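Local atomic coordinates of iron-sulfur cluster assembly protein SufA (Escherichia coli, PDB entry 2D2A), a protein that binds [2Fe-2S] and [4Fe-4S] clusters and passes them on to target proteins such as ferredoxin and aconitase under oxidative stress and iron limitation. Residues 63-68 / 87-92. Numbering follows the deposited sequence.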
loop_
_atom_site.group_PDB
_atom_site.type_symbol
_atom_site.label_atom_id
_atom_site.label_comp_id
_atom_site.label_asym_id
_atom_site.label_seq_id
_atom_site.Cartn_x
_atom_site.Cartn_y
_atom_site.Cartn_z
ATOM N N GLY A 63 13.521 3.719 15.024
ATOM C CA GLY A 63 13.573 4.108 13.613
ATOM C C GLY A 63 12.922 3.053 12.725
ATOM O O GLY A 63 12.207 2.247 13.185
ATOM N N VAL A 64 13.024 3.233 11.438
ATOM C CA VAL A 64 12.603 2.185 10.450
ATOM C C VAL A 64 13.866 1.612 9.707
ATOM O O VAL A 64 15.050 2.061 9.807
ATOM C CB VAL A 64 11.709 2.809 9.511
ATOM C CG1 VAL A 64 10.663 3.507 10.252
ATOM C CG2 VAL A 64 12.421 3.749 8.603
ATOM N N ARG A 65 13.686 0.480 9.146
ATOM C CA ARG A 65 14.796 -0.266 8.491
ATOM C C ARG A 65 14.294 -0.744 7.104
ATOM O O ARG A 65 13.229 -1.371 7.038
ATOM C CB ARG A 65 15.234 -1.403 9.422
ATOM C CG ARG A 65 16.125 -2.565 8.696
ATOM C CD ARG A 65 16.579 -3.454 9.747
ATOM N NE ARG A 65 17.849 -4.116 9.641
ATOM C CZ ARG A 65 18.042 -5.288 9.152
ATOM N NH1 ARG A 65 17.005 -5.913 8.564
ATOM N NH2 ARG A 65 19.317 -5.746 9.165
ATOM N N LEU A 66 14.960 -0.365 6.005
ATOM C CA LEU A 66 14.699 -0.929 4.734
ATOM C C LEU A 66 15.526 -2.207 4.435
ATOM O O LEU A 66 16.691 -2.223 4.354
ATOM C CB LEU A 66 15.174 0.038 3.753
ATOM C CG LEU A 66 14.172 0.648 2.760
ATOM C CD1 LEU A 66 14.938 1.597 1.819
ATOM C CD2 LEU A 66 13.177 -0.282 1.990
ATOM N N GLY A 67 14.844 -3.274 4.231
ATOM C CA GLY A 67 15.389 -4.512 3.714
ATOM C C GLY A 67 14.816 -4.619 2.365
ATOM O O GLY A 67 13.998 -3.803 1.898
ATOM N N VAL A 68 15.281 -5.644 1.698
ATOM C CA VAL A 68 14.730 -6.115 0.368
ATOM C C VAL A 68 14.456 -7.667 0.421
ATOM O O VAL A 68 15.172 -8.333 1.014
ATOM C CB VAL A 68 15.731 -5.768 -0.786
ATOM C CG1 VAL A 68 16.543 -4.578 -0.463
ATOM C CG2 VAL A 68 16.688 -6.877 -0.917
ATOM N N ASP A 87 20.864 -4.206 13.756
ATOM C CA ASP A 87 22.002 -5.035 13.513
ATOM C C ASP A 87 23.360 -4.296 13.376
ATOM O O ASP A 87 23.407 -3.136 13.070
ATOM C CB ASP A 87 21.617 -5.875 12.309
ATOM C CG ASP A 87 22.279 -7.186 12.285
ATOM O OD1 ASP A 87 21.840 -8.190 12.964
ATOM O OD2 ASP A 87 23.289 -7.297 11.533
ATOM N N LYS A 88 24.441 -5.013 13.756
ATOM C CA LYS A 88 25.908 -4.583 13.762
ATOM C C LYS A 88 26.365 -3.920 12.381
ATOM O O LYS A 88 26.799 -2.790 12.297
ATOM C CB LYS A 88 26.891 -5.813 14.275
ATOM N N ASP A 89 26.196 -4.707 11.346
ATOM C CA ASP A 89 26.184 -4.363 9.972
ATOM C C ASP A 89 25.229 -3.158 9.502
ATOM O O ASP A 89 25.298 -2.846 8.305
ATOM C CB ASP A 89 25.665 -5.635 9.158
ATOM C CG ASP A 89 23.916 -5.516 8.733
ATOM O OD1 ASP A 89 23.519 -4.505 8.119
ATOM O OD2 ASP A 89 22.902 -6.320 8.936
ATOM N N ASP A 90 24.269 -2.566 10.241
ATOM C CA ASP A 90 23.418 -1.608 9.560
ATOM C C ASP A 90 24.142 -0.261 9.421
ATOM O O ASP A 90 24.974 0.103 10.170
ATOM C CB ASP A 90 22.055 -1.429 10.210
ATOM C CG ASP A 90 21.161 -2.600 10.113
ATOM O OD1 ASP A 90 21.324 -3.528 9.350
ATOM O OD2 ASP A 90 20.244 -2.821 10.955
ATOM N N LEU A 91 23.692 0.480 8.448
ATOM C CA LEU A 91 24.006 1.831 8.241
ATOM C C LEU A 91 22.846 2.675 8.600
ATOM O O LEU A 91 21.701 2.374 8.340
ATOM C CB LEU A 91 24.304 2.016 6.732
ATOM C CG LEU A 91 25.499 1.198 6.087
ATOM C CD1 LEU A 91 25.490 1.442 4.610
ATOM C CD2 LEU A 91 26.869 1.647 6.799
ATOM N N LEU A 92 23.212 3.861 8.984
ATOM C CA LEU A 92 22.312 4.802 9.559
ATOM C C LEU A 92 22.250 6.100 8.735
ATOM O O LEU A 92 23.229 6.701 8.518
ATOM C CB LEU A 92 22.644 5.019 11.034
ATOM C CG LEU A 92 21.928 6.049 11.756
ATOM C CD1 LEU A 92 20.433 5.814 11.776
ATOM C CD2 LEU A 92 22.317 6.222 13.255
#
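Arg-65 reaches out from strand 63-71 and takes hold of Asp-90 side-on, using NE and NH2, one nitrogen to each carboxylate oxygen. The bond from Arg-65 NE to Asp-90 OD2 is 3.0 Å long and almost straight, 170° at the hydrogen; that oxygen lies in the guanidinium plane but is met from above its own carboxylate. The second bond, Arg-65 NH2 to Asp-90 OD1, is also 3.0 Å, yet more bent. The syn lone pair of OD1 is used, and OD1 itself sits somewhat out of the guanidinium plane. The guanidinium and carboxylate planes are 51° apart rather than coplanar.

NH2 has a further acidic neighbour at the guanidinium edge: OD2 of Asp-89, 3.6 Å from Arg-65 NH2, a long salt bridge that makes the pair a network. CB of Asp-87 lies 3.9 Å from Arg-65 NH2, approaching obliquely. The arginine starts with CG anti to N (chi1 163°) and runs out extended before bending at chi3, which brings NE and NH2 round to the carboxylate. Cutting this side chain back to an alanine is likely to leave Asp-90 and Asp-89 without their shared positive partner and let the Asp-90 carboxylate turn more easily.

The acids are set in place by a type I turn from Asp-87 to Asp-90, closed by the backbone bond from Asp-90 N to Asp-87 O (3.0 Å). A weak bond from Asp-87 N also reaches OD2 of Asp-90. Pro-103 touches both Arg-65 and Asp-89, for strand 98-103 lies between the two partners in the sheet. The contact is therefore a surface salt-bridge network reaching across strand 98-103 of a mixed beta-sheet, tying an inner strand to the turn that leads into strand 90-95, outermost in the sheet within this chain, away from the cluster-binding cysteines of this HesB/IscA-family protein.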